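PDB 6CTH: concanavalin A-like lectin protein kinase family protein from Theobroma cacao, which probably transfers phosphate from ATP to hydroxyl groups of protein substrates, as a plant lectin receptor-like kinase whose catalytic domain is bound here to an oxindole inhibitor and magnesium. Local coordinates for residues Asn8-Val13 with Met88-Phe93; Ser15-Glu20 with Ile43-Val48; Val63-Arg68 with Gly158-Ala163. All coordinates share one frame; numbering follows the deposited sequence.

Contact 1: residues Asn8-Val13 with Met88-Phe93. With FE7 (N-{(3Z)-2-oxo-3-[phenyl({4-[(piperidin-1-yl)methyl]phenyl}amino)methylidene]-2,3-dihydro-1H-indol-5-yl}ethanesulfonamide), chain B.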
loop_
_atom_site.group_PDB
_atom_site.type_symbol
_atom_site.label_atom_id
_atom_site.label_comp_id
_atom_site.label_asym_id
_atom_site.label_seq_id
_atom_site.Cartn_x
_atom_site.Cartn_y
_atom_site.Cartn_z
ATOM N N ASN A 8 -9.004 -24.609 -16.566
ATOM C CA ASN A 8 -8.717 -24.659 -18.010
ATOM C C ASN A 8 -8.736 -23.306 -18.696
ATOM O O ASN A 8 -7.890 -23.041 -19.536
ATOM C CB ASN A 8 -9.729 -25.543 -18.751
ATOM C CG ASN A 8 -9.559 -27.004 -18.440
ATOM O OD1 ASN A 8 -8.884 -27.377 -17.477
ATOM N ND2 ASN A 8 -10.177 -27.841 -19.249
ATOM N N GLU A 9 -9.707 -22.443 -18.370
ATOM C CA GLU A 9 -9.748 -21.166 -19.088
ATOM C C GLU A 9 -8.627 -20.235 -18.649
ATOM O O GLU A 9 -8.150 -19.440 -19.475
ATOM C CB GLU A 9 -11.087 -20.474 -19.000
ATOM C CG GLU A 9 -11.462 -19.880 -17.667
ATOM C CD GLU A 9 -12.947 -19.559 -17.648
ATOM O OE1 GLU A 9 -13.304 -18.385 -17.736
ATOM O OE2 GLU A 9 -13.740 -20.535 -17.703
ATOM N N LEU A 10 -8.257 -20.318 -17.365
ATOM C CA LEU A 10 -7.136 -19.537 -16.816
ATOM C C LEU A 10 -5.805 -19.999 -17.383
ATOM O O LEU A 10 -4.978 -19.163 -17.765
ATOM C CB LEU A 10 -7.102 -19.560 -15.267
ATOM C CG LEU A 10 -8.277 -18.791 -14.628
ATOM C CD1 LEU A 10 -8.202 -18.714 -13.087
ATOM C CD2 LEU A 10 -8.318 -17.380 -15.212
ATOM N N ALA A 11 -5.621 -21.316 -17.447
ATOM C CA ALA A 11 -4.489 -21.927 -18.232
ATOM C C ALA A 11 -4.447 -21.399 -19.664
ATOM O O ALA A 11 -3.415 -20.958 -20.145
ATOM C CB ALA A 11 -4.603 -23.437 -18.244
ATOM N N LYS A 12 -5.591 -21.407 -20.351
ATOM C CA LYS A 12 -5.613 -20.963 -21.725
ATOM C C LYS A 12 -5.227 -19.504 -21.885
ATOM O O LYS A 12 -4.392 -19.150 -22.712
ATOM C CB LYS A 12 -7.005 -21.208 -22.334
ATOM C CG LYS A 12 -7.017 -21.751 -23.748
ATOM C CD LYS A 12 -8.481 -21.830 -24.243
ATOM C CE LYS A 12 -8.728 -22.867 -25.318
ATOM N NZ LYS A 12 -8.162 -24.219 -24.988
ATOM N N VAL A 13 -5.803 -18.624 -21.077
ATOM C CA VAL A 13 -5.553 -17.203 -21.298
ATOM C C VAL A 13 -4.187 -16.757 -20.842
ATOM O O VAL A 13 -3.695 -15.766 -21.356
ATOM C CB VAL A 13 -6.651 -16.294 -20.708
ATOM C CG1 VAL A 13 -7.966 -16.619 -21.378
ATOM C CG2 VAL A 13 -6.672 -16.396 -19.195
ATOM N N MET A 88 -6.782 -19.572 -7.350
ATOM C CA MET A 88 -6.452 -18.396 -8.170
ATOM C C MET A 88 -7.426 -17.242 -8.057
ATOM O O MET A 88 -8.608 -17.477 -7.807
ATOM C CB MET A 88 -6.356 -18.786 -9.618
ATOM C CG MET A 88 -5.210 -19.775 -9.758
ATOM S SD MET A 88 -4.759 -19.895 -11.422
ATOM C CE MET A 88 -5.922 -21.175 -11.803
ATOM N N LEU A 89 -6.914 -16.025 -8.285
ATOM C CA LEU A 89 -7.666 -14.786 -8.125
ATOM C C LEU A 89 -7.464 -13.918 -9.372
ATOM O O LEU A 89 -6.344 -13.819 -9.920
ATOM C CB LEU A 89 -7.211 -14.029 -6.884
ATOM C CG LEU A 89 -7.333 -14.760 -5.545
ATOM C CD1 LEU A 89 -6.329 -14.207 -4.524
ATOM C CD2 LEU A 89 -8.778 -14.667 -5.061
ATOM N N VAL A 90 -8.544 -13.306 -9.843
ATOM C CA VAL A 90 -8.514 -12.588 -11.113
ATOM C C VAL A 90 -8.906 -11.146 -10.911
ATOM O O VAL A 90 -9.906 -10.880 -10.242
ATOM C CB VAL A 90 -9.505 -13.229 -12.135
ATOM C CG1 VAL A 90 -9.325 -12.587 -13.504
ATOM C CG2 VAL A 90 -9.271 -14.714 -12.227
ATOM N N TYR A 91 -8.160 -10.224 -11.515
ATOM C CA TYR A 91 -8.339 -8.783 -11.364
ATOM C C TYR A 91 -8.210 -8.096 -12.716
ATOM O O TYR A 91 -7.744 -8.718 -13.690
ATOM C CB TYR A 91 -7.241 -8.214 -10.465
ATOM C CG TYR A 91 -6.990 -8.927 -9.165
ATOM C CD1 TYR A 91 -6.099 -9.975 -9.086
ATOM C CD2 TYR A 91 -7.590 -8.482 -7.987
ATOM C CE1 TYR A 91 -5.796 -10.564 -7.868
ATOM C CE2 TYR A 91 -7.331 -9.093 -6.794
ATOM C CZ TYR A 91 -6.456 -10.128 -6.718
ATOM O OH TYR A 91 -6.165 -10.708 -5.509
ATOM N N GLU A 92 -8.602 -6.831 -12.790
ATOM C CA GLU A 92 -8.295 -6.003 -13.964
ATOM C C GLU A 92 -6.805 -5.882 -14.180
ATOM O O GLU A 92 -6.029 -5.758 -13.191
ATOM C CB GLU A 92 -8.890 -4.573 -13.881
ATOM N N PHE A 93 -6.392 -5.914 -15.459
ATOM C CA PHE A 93 -5.025 -5.574 -15.806
ATOM C C PHE A 93 -4.852 -4.075 -15.785
ATOM O O PHE A 93 -5.622 -3.349 -16.411
ATOM C CB PHE A 93 -4.644 -6.109 -17.171
ATOM C CG PHE A 93 -3.306 -5.663 -17.630
ATOM C CD1 PHE A 93 -2.154 -6.123 -16.992
ATOM C CD2 PHE A 93 -3.179 -4.764 -18.695
ATOM C CE1 PHE A 93 -0.909 -5.728 -17.430
ATOM C CE2 PHE A 93 -1.923 -4.375 -19.135
ATOM C CZ PHE A 93 -0.792 -4.837 -18.491
HETATM C C4 FE7 B . -1.863 -6.600 -10.262
HETATM C C14 FE7 B . 3.168 -6.955 -9.066
HETATM C C5 FE7 B . -3.251 -6.575 -10.490
HETATM C C6 FE7 B . -4.155 -6.960 -9.515
HETATM C C11 FE7 B . 1.196 -6.295 -10.912
HETATM C C7 FE7 B . -3.675 -7.350 -8.279
HETATM C C8 FE7 B . -2.334 -5.835 -12.423
HETATM C C9 FE7 B . -1.224 -6.145 -11.487
HETATM C C10 FE7 B . 0.096 -5.945 -11.828
HETATM C C12 FE7 B . 1.452 -7.623 -10.594
HETATM C C13 FE7 B . 2.432 -7.947 -9.674
HETATM N N1 FE7 B . -3.488 -6.111 -11.772
HETATM N N2 FE7 B . 0.365 -5.328 -12.987
HETATM C C3 FE7 B . -1.398 -6.979 -9.004
HETATM N N3 FE7 B . 5.406 -4.861 -16.964
HETATM O O2 FE7 B . -2.244 -5.417 -13.571
HETATM C C2 FE7 B . -2.311 -7.322 -8.005
HETATM N N FE7 B . -1.909 -7.573 -6.661
HETATM S S FE7 B . -0.438 -7.540 -5.984
HETATM O O FE7 B . 0.549 -7.659 -7.009
HETATM O O1 FE7 B . -0.452 -8.480 -4.909
HETATM C C1 FE7 B . -0.488 -5.894 -5.360
HETATM C C FE7 B . -1.844 -5.686 -4.733
HETATM C C16 FE7 B . 1.951 -5.304 -10.299
HETATM C C15 FE7 B . 2.928 -5.636 -9.379
HETATM C C17 FE7 B . 1.553 -5.025 -13.690
HETATM C C22 FE7 B . 2.802 -5.432 -13.244
HETATM C C21 FE7 B . 3.940 -5.075 -13.944
HETATM C C20 FE7 B . 3.860 -4.307 -15.096
HETATM C C19 FE7 B . 2.609 -3.902 -15.530
HETATM C C18 FE7 B . 1.464 -4.257 -14.842
HETATM C C23 FE7 B . 5.103 -3.934 -15.866
HETATM C C28 FE7 B . 6.527 -4.375 -17.771
HETATM C C27 FE7 B . 6.782 -5.272 -18.960
HETATM C C26 FE7 B . 7.032 -6.700 -18.523
HETATM C C25 FE7 B . 5.942 -7.176 -17.585
HETATM C C24 FE7 B . 5.732 -6.194 -16.455
#
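Leu-10 lowers its side chain from helix 7-14 onto strand 86-92, where Met-88 and Val-90 receive it. At the root of the leucine, CB is 4.0 Å from Met-88 CE. The first torsion (chi1 -69°), with CG beside the backbone N, directs CG at the strand, and from there the two methyls diverge. CD1 takes the larger share: it meets Met-88 CE at 3.6 Å, tip to tip, the bend at the last methionine torsion (chi3 -88°) turning CE toward Leu-10 CD1 and CB. CD1 also lies 3.9 Å from Met-88 CB. CD2 reaches the other way, to Val-90 CG2 at 4.1 Å. The strand belongs to the mixed sheet of the kinase N-lobe, where it runs antiparallel to both its neighbours, and the helix, which precedes the glycine-rich part of that sheet, closes the sheet face turned away from the inhibitor; Cys-81 and Val-45 of the neighbouring strands also touch Leu-10. Further along the strand the chain becomes the hinge. Here FE7 N1 donates a nearly straight hydrogen bond to Glu-92 O (2.9 Å, 171°), and FE7 C7 lies over one face of the Tyr-91 ring, 3.6 Å above its plane and offset toward the rim.

Contact 2: residues Ser15-Glu20 with Ile43-Val48. With FE7 (N-{(3Z)-2-oxo-3-[phenyl({4-[(piperidin-1-yl)methyl]phenyl}amino)methylidene]-2,3-dihydro-1H-indol-5-yl}ethanesulfonamide), chain B.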
loop_
_atom_site.group_PDB
_atom_site.type_symbol
_atom_site.label_atom_id
_atom_site.label_comp_id
_atom_site.label_asym_id
_atom_site.label_seq_id
_atom_site.Cartn_x
_atom_site.Cartn_y
_atom_site.Cartn_z
ATOM N N SER A 15 -1.461 -18.863 -21.179
ATOM C CA SER A 15 -0.545 -19.777 -21.865
ATOM C C SER A 15 0.158 -20.697 -20.870
ATOM O O SER A 15 1.382 -20.809 -20.889
ATOM C CB SER A 15 0.495 -19.025 -22.702
ATOM O OG SER A 15 -0.114 -18.408 -23.812
ATOM N N ASN A 16 -0.646 -21.367 -20.037
ATOM C CA ASN A 16 -0.183 -22.247 -18.979
ATOM C C ASN A 16 0.798 -21.515 -18.087
ATOM O O ASN A 16 1.892 -22.001 -17.802
ATOM C CB ASN A 16 0.432 -23.543 -19.569
ATOM C CG ASN A 16 -0.609 -24.448 -20.166
ATOM O OD1 ASN A 16 -1.801 -24.383 -19.811
ATOM N ND2 ASN A 16 -0.186 -25.310 -21.138
ATOM N N PHE A 17 0.401 -20.310 -17.671
ATOM C CA PHE A 17 1.208 -19.482 -16.781
ATOM C C PHE A 17 2.664 -19.372 -17.222
ATOM O O PHE A 17 3.597 -19.591 -16.440
ATOM C CB PHE A 17 1.080 -20.031 -15.358
ATOM C CG PHE A 17 -0.341 -20.139 -14.914
ATOM C CD1 PHE A 17 -1.012 -19.014 -14.451
ATOM C CD2 PHE A 17 -1.024 -21.355 -15.016
ATOM C CE1 PHE A 17 -2.342 -19.102 -14.076
ATOM C CE2 PHE A 17 -2.350 -21.453 -14.636
ATOM C CZ PHE A 17 -3.012 -20.317 -14.169
ATOM N N ASN A 18 2.828 -19.041 -18.499
ATOM C CA ASN A 18 4.135 -18.981 -19.147
ATOM C C ASN A 18 4.911 -17.859 -18.492
ATOM O O ASN A 18 4.359 -16.767 -18.168
ATOM C CB ASN A 18 3.997 -18.684 -20.641
ATOM C CG ASN A 18 5.292 -18.884 -21.409
ATOM O OD1 ASN A 18 6.195 -18.056 -21.303
ATOM N ND2 ASN A 18 5.366 -19.957 -22.225
ATOM N N ALA A 19 6.214 -18.072 -18.335
ATOM C CA ALA A 19 7.032 -17.094 -17.711
ATOM C C ALA A 19 7.044 -15.738 -18.425
ATOM O O ALA A 19 7.160 -14.695 -17.758
ATOM C CB ALA A 19 8.475 -17.629 -17.515
ATOM N N GLU A 20 6.894 -15.746 -19.744
ATOM C CA GLU A 20 6.842 -14.515 -20.509
ATOM C C GLU A 20 5.598 -13.688 -20.120
ATOM O O GLU A 20 5.573 -12.481 -20.339
ATOM C CB GLU A 20 6.853 -14.763 -22.021
ATOM C CG GLU A 20 8.192 -15.281 -22.557
ATOM C CD GLU A 20 8.216 -15.536 -24.062
ATOM O OE1 GLU A 20 8.898 -16.525 -24.474
ATOM O OE2 GLU A 20 7.527 -14.778 -24.836
ATOM N N ILE A 43 -6.480 -9.414 -18.563
ATOM C CA ILE A 43 -6.758 -9.502 -17.139
ATOM C C ILE A 43 -5.446 -9.800 -16.396
ATOM O O ILE A 43 -4.439 -10.101 -17.056
ATOM C CB ILE A 43 -7.791 -10.588 -16.807
ATOM C CG1 ILE A 43 -7.386 -11.954 -17.348
ATOM C CG2 ILE A 43 -9.180 -10.171 -17.324
ATOM C CD1 ILE A 43 -8.320 -13.093 -17.004
ATOM N N ALA A 44 -5.482 -9.769 -15.068
ATOM C CA ALA A 44 -4.328 -10.156 -14.244
ATOM C C ALA A 44 -4.748 -11.341 -13.391
ATOM O O ALA A 44 -5.762 -11.276 -12.686
ATOM C CB ALA A 44 -3.884 -9.001 -13.378
ATOM N N VAL A 45 -3.999 -12.438 -13.469
ATOM C CA VAL A 45 -4.361 -13.670 -12.799
ATOM C C VAL A 45 -3.266 -13.940 -11.775
ATOM O O VAL A 45 -2.108 -14.095 -12.160
ATOM C CB VAL A 45 -4.435 -14.834 -13.782
ATOM C CG1 VAL A 45 -4.786 -16.147 -13.084
ATOM C CG2 VAL A 45 -5.442 -14.523 -14.897
ATOM N N LYS A 46 -3.647 -14.010 -10.506
ATOM C CA LYS A 46 -2.749 -14.418 -9.434
ATOM C C LYS A 46 -2.903 -15.904 -9.147
ATOM O O LYS A 46 -3.986 -16.375 -8.785
ATOM C CB LYS A 46 -3.035 -13.595 -8.190
ATOM C CG LYS A 46 -2.098 -13.923 -7.032
ATOM C CD LYS A 46 -2.192 -12.904 -5.921
ATOM C CE LYS A 46 -1.083 -13.117 -4.896
ATOM N NZ LYS A 46 -1.090 -11.986 -3.955
ATOM N N LYS A 47 -1.804 -16.643 -9.332
ATOM C CA LYS A 47 -1.723 -18.045 -9.033
ATOM C C LYS A 47 -1.142 -18.224 -7.637
ATOM O O LYS A 47 0.020 -17.870 -7.388
ATOM C CB LYS A 47 -0.827 -18.719 -10.061
ATOM C CG LYS A 47 -0.755 -20.225 -9.906
ATOM C CD LYS A 47 -0.073 -20.807 -11.126
ATOM C CE LYS A 47 -0.094 -22.327 -11.073
ATOM N NZ LYS A 47 0.844 -22.881 -10.055
ATOM N N VAL A 48 -1.943 -18.763 -6.732
ATOM C CA VAL A 48 -1.553 -18.869 -5.348
ATOM C C VAL A 48 -0.514 -19.953 -5.153
ATOM O O VAL A 48 -0.535 -21.005 -5.793
ATOM C CB VAL A 48 -2.766 -19.102 -4.450
ATOM C CG1 VAL A 48 -2.385 -19.441 -3.020
ATOM C CG2 VAL A 48 -3.673 -17.870 -4.513
HETATM C C4 FE7 B . -1.863 -6.600 -10.262
HETATM C C14 FE7 B . 3.168 -6.955 -9.066
HETATM C C5 FE7 B . -3.251 -6.575 -10.490
HETATM C C6 FE7 B . -4.155 -6.960 -9.515
HETATM C C11 FE7 B . 1.196 -6.295 -10.912
HETATM C C7 FE7 B . -3.675 -7.350 -8.279
HETATM C C8 FE7 B . -2.334 -5.835 -12.423
HETATM C C9 FE7 B . -1.224 -6.145 -11.487
HETATM C C10 FE7 B . 0.096 -5.945 -11.828
HETATM C C12 FE7 B . 1.452 -7.623 -10.594
HETATM C C13 FE7 B . 2.432 -7.947 -9.674
HETATM N N1 FE7 B . -3.488 -6.111 -11.772
HETATM N N2 FE7 B . 0.365 -5.328 -12.987
HETATM C C3 FE7 B . -1.398 -6.979 -9.004
HETATM N N3 FE7 B . 5.406 -4.861 -16.964
HETATM O O2 FE7 B . -2.244 -5.417 -13.571
HETATM C C2 FE7 B . -2.311 -7.322 -8.005
HETATM N N FE7 B . -1.909 -7.573 -6.661
HETATM S S FE7 B . -0.438 -7.540 -5.984
HETATM O O FE7 B . 0.549 -7.659 -7.009
HETATM O O1 FE7 B . -0.452 -8.480 -4.909
HETATM C C1 FE7 B . -0.488 -5.894 -5.360
HETATM C C FE7 B . -1.844 -5.686 -4.733
HETATM C C16 FE7 B . 1.951 -5.304 -10.299
HETATM C C15 FE7 B . 2.928 -5.636 -9.379
HETATM C C17 FE7 B . 1.553 -5.025 -13.690
HETATM C C22 FE7 B . 2.802 -5.432 -13.244
HETATM C C21 FE7 B . 3.940 -5.075 -13.944
HETATM C C20 FE7 B . 3.860 -4.307 -15.096
HETATM C C19 FE7 B . 2.609 -3.902 -15.530
HETATM C C18 FE7 B . 1.464 -4.257 -14.842
HETATM C C23 FE7 B . 5.103 -3.934 -15.866
HETATM C C28 FE7 B . 6.527 -4.375 -17.771
HETATM C C27 FE7 B . 6.782 -5.272 -18.960
HETATM C C26 FE7 B . 7.032 -6.700 -18.523
HETATM C C25 FE7 B . 5.942 -7.176 -17.585
HETATM C C24 FE7 B . 5.732 -6.194 -16.455
#
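The ring of Phe-17 is met on two sides by strand 41-48, with Lys-47 over a face and Val-45 at an edge. This strand is the one that carries the ATP-site lysine of the protein kinase N-lobe, and Phe-17 comes from the loop joining helix 7-14 to the first strand of the glycine-rich region. The lysine crosses the phenylalanine obliquely and lays its CD over the centre of the ring, 3.8 Å from the centroid and 10° off the normal, a CH-pi contact over the face. An extended run from CB to CE, starting with CG anti to the backbone N (chi1 -176°), brings the methylenes to this height before the chain turns at its last torsion. NZ thus ends 5.8 Å from the ring centroid, too far for more than a weak cation-pi attraction, and forms a long, weak ion pair with Glu-86. Val-45 approaches at about a right angle, its CG1 in the ring plane, 4.0 Å from Phe-17 CE1. Tyr-32 adds an edge-to-face contact with the same ring, and Met-88 of strand 86-92 also touches it.

Strand alternation separates these residues from the inhibitor. Ala-44 and Lys-46 point to the opposite face, where Ala-44 CB comes within 3.3 Å of FE7 N1 and Lys-46 NZ lies 3.7 Å from the sulfonyl oxygen FE7 O1. Behind Phe-17, a Schellman motif with positive phi at Ser-15 ends the helix. Just past the aromatic residue the loop is fixed by an Asx turn, in which Asn-18 OD1 accepts from Glu-20 N at 2.9 Å, the donor lying in the carbonyl plane on a lone pair.

Contact 3: residues Val63-Arg68 with Gly158-Ala163. With MG (magnesium ion), chain C.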
loop_
_atom_site.group_PDB
_atom_site.type_symbol
_atom_site.label_atom_id
_atom_site.label_comp_id
_atom_site.label_asym_id
_atom_site.label_seq_id
_atom_site.Cartn_x
_atom_site.Cartn_y
_atom_site.Cartn_z
ATOM N N VAL A 63 -10.507 -13.548 -0.526
ATOM C CA VAL A 63 -11.878 -13.683 -1.079
ATOM C C VAL A 63 -12.942 -13.144 -0.137
ATOM O O VAL A 63 -13.893 -12.443 -0.578
ATOM C CB VAL A 63 -12.207 -15.129 -1.460
ATOM C CG1 VAL A 63 -13.675 -15.269 -1.866
ATOM C CG2 VAL A 63 -11.321 -15.525 -2.597
ATOM N N LYS A 64 -12.793 -13.481 1.143
ATOM C CA LYS A 64 -13.754 -13.100 2.181
ATOM C C LYS A 64 -13.866 -11.594 2.285
ATOM O O LYS A 64 -14.970 -11.042 2.295
ATOM C CB LYS A 64 -13.315 -13.651 3.539
ATOM C CG LYS A 64 -14.338 -13.403 4.652
ATOM C CD LYS A 64 -13.691 -13.545 6.018
ATOM C CE LYS A 64 -14.736 -13.344 7.098
ATOM N NZ LYS A 64 -14.163 -13.599 8.440
ATOM N N ILE A 65 -12.706 -10.942 2.389
ATOM C CA ILE A 65 -12.649 -9.523 2.663
ATOM C C ILE A 65 -12.983 -8.724 1.389
ATOM O O ILE A 65 -13.768 -7.780 1.418
ATOM C CB ILE A 65 -11.255 -9.127 3.189
ATOM C CG1 ILE A 65 -10.875 -9.861 4.493
ATOM C CG2 ILE A 65 -11.153 -7.618 3.382
ATOM C CD1 ILE A 65 -11.834 -9.606 5.611
ATOM N N ILE A 66 -12.304 -9.034 0.293
ATOM C CA ILE A 66 -12.424 -8.190 -0.912
ATOM C C ILE A 66 -13.844 -8.186 -1.494
ATOM O O ILE A 66 -14.271 -7.169 -2.089
ATOM C CB ILE A 66 -11.322 -8.520 -1.947
ATOM C CG1 ILE A 66 -11.070 -7.331 -2.859
ATOM C CG2 ILE A 66 -11.701 -9.763 -2.757
ATOM C CD1 ILE A 66 -9.920 -7.538 -3.832
ATOM N N SER A 67 -14.580 -9.284 -1.249
ATOM C CA SER A 67 -15.997 -9.434 -1.613
ATOM C C SER A 67 -16.891 -8.395 -0.930
ATOM O O SER A 67 -17.934 -8.018 -1.472
ATOM C CB SER A 67 -16.521 -10.865 -1.307
ATOM O OG SER A 67 -16.878 -11.049 0.077
ATOM N N ARG A 68 -16.480 -7.941 0.250
ATOM C CA ARG A 68 -17.205 -6.942 1.024
ATOM C C ARG A 68 -16.859 -5.485 0.738
ATOM O O ARG A 68 -17.372 -4.617 1.452
ATOM C CB ARG A 68 -16.944 -7.132 2.521
ATOM C CG ARG A 68 -17.427 -8.454 3.001
ATOM C CD ARG A 68 -16.998 -8.688 4.393
ATOM N NE ARG A 68 -17.368 -10.054 4.731
ATOM C CZ ARG A 68 -18.175 -10.426 5.714
ATOM N NH1 ARG A 68 -18.688 -9.554 6.546
ATOM N NH2 ARG A 68 -18.366 -11.730 5.909
ATOM N N GLY A 158 -4.667 -2.656 -2.710
ATOM C CA GLY A 158 -5.036 -4.047 -2.739
ATOM C C GLY A 158 -4.263 -4.874 -1.746
ATOM O O GLY A 158 -3.619 -4.336 -0.847
ATOM N N ASP A 159 -4.265 -6.179 -2.015
ATOM C CA ASP A 159 -3.707 -7.234 -1.153
ATOM C C ASP A 159 -4.347 -7.314 0.214
ATOM O O ASP A 159 -3.831 -6.740 1.196
ATOM C CB ASP A 159 -2.168 -7.034 -0.935
ATOM C CG ASP A 159 -1.527 -8.156 -0.109
ATOM O OD1 ASP A 159 -2.083 -9.265 -0.036
ATOM O OD2 ASP A 159 -0.468 -7.848 0.496
ATOM N N PHE A 160 -5.397 -8.108 0.300
ATOM C CA PHE A 160 -6.133 -8.357 1.536
ATOM C C PHE A 160 -5.815 -9.707 2.174
ATOM O O PHE A 160 -6.570 -10.204 2.998
ATOM C CB PHE A 160 -7.632 -8.169 1.273
ATOM C CG PHE A 160 -7.905 -6.794 0.752
ATOM C CD1 PHE A 160 -8.037 -5.754 1.593
ATOM C CD2 PHE A 160 -8.003 -6.591 -0.634
ATOM C CE1 PHE A 160 -8.229 -4.450 1.128
ATOM C CE2 PHE A 160 -8.235 -5.296 -1.114
ATOM C CZ PHE A 160 -8.270 -4.244 -0.242
ATOM N N GLY A 161 -4.646 -10.262 1.886
ATOM C CA GLY A 161 -4.329 -11.594 2.407
ATOM C C GLY A 161 -4.106 -11.674 3.901
ATOM O O GLY A 161 -4.352 -12.724 4.482
ATOM N N LEU A 162 -3.690 -10.563 4.511
ATOM C CA LEU A 162 -3.553 -10.412 5.960
ATOM C C LEU A 162 -4.698 -9.604 6.599
ATOM O O LEU A 162 -4.706 -9.387 7.822
ATOM C CB LEU A 162 -2.209 -9.757 6.299
ATOM C CG LEU A 162 -0.969 -10.596 6.064
ATOM C CD1 LEU A 162 0.253 -9.795 6.433
ATOM C CD2 LEU A 162 -1.085 -11.866 6.889
ATOM N N ALA A 163 -5.654 -9.134 5.788
ATOM C CA ALA A 163 -6.690 -8.242 6.287
ATOM C C ALA A 163 -7.671 -8.980 7.185
ATOM O O ALA A 163 -7.923 -10.177 6.985
ATOM C CB ALA A 163 -7.432 -7.601 5.113
HETATM MG MG MG C . 0.777 -8.922 1.858
HETATM O O HOH W 1 -0.050 -10.814 1.083
HETATM O O HOH W 2 2.148 -8.693 0.390
HETATM O O HOH W 3 2.022 -10.111 3.032
HETATM O O HOH W 4 -0.844 -9.127 3.188
#
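Apolar packing joins Ile-65 and Ile-66 of helix 54-66 to Phe-160 and Ala-163. The helix is the αC helix of the kinase fold and Phe-160 is the middle residue of the DFG motif, and both isoleucines touch its ring. Ile-66 crosses it at about a right angle, its CD1 3.8 Å from Phe-160 CD2, with CG1 alongside; CG1 stands anti to the backbone N (chi1 -156°), which sends the long branch out to the ring. Ile-65 crosses obliquely and meets the other ortho carbon, its CG2 lying 4.0 Å from Phe-160 CD1. The same methyl is 4.1 Å from Ala-163 CB, so one branch bridges the ring and the residue that closes the turn.

Among hydrogen bonds, Ala-163 N donates to Phe-160 O in a type I turn, and Gly-161 N gives a weak bond of 3.4 Å to Asp-159 OD1. Glu-62, one turn before Ile-66, accepts from the backbone N of Phe-160, which adds a polar link between helix and motif.

Metal coordination lies on the side of the loop away from the helix. Asp-159 OD2 binds magnesium at 2.1 Å; four waters and Asp-141 complete the shell. OD1 accepts from one of those waters, so both carboxylate oxygens are engaged.

The chemistry thus divides by residue: with Phe-160 packed inward under αC and Asp-159 directed to the metal, the geometry is consistent with a DFG-in arrangement, with the inhibitor in the nucleotide cleft.

Contacts 1 and 2 lie side by side in the N-lobe, their centres 7 Å apart, on neighbouring strands 86-92 and 41-48 of one sheet. Met-88 is shared, meeting Leu-10 in contact 1 and Phe-17 in contact 2, while a probable hydrogen bond from Asn-16 N to Ala-11 O (2.8 Å) ties the loop to helix 7-14. Along the chain both segments of contact 2 fall between those of contact 1, whereas contacts 1 and 3 alternate. Contact 3, its centre about 18 Å from that of contact 1 and 20 Å from that of contact 2, links helix 54-66 to the magnesium-binding loop, and meets contact 1 where Leu-89 touches Val-63. The inhibitor touches segments of all three.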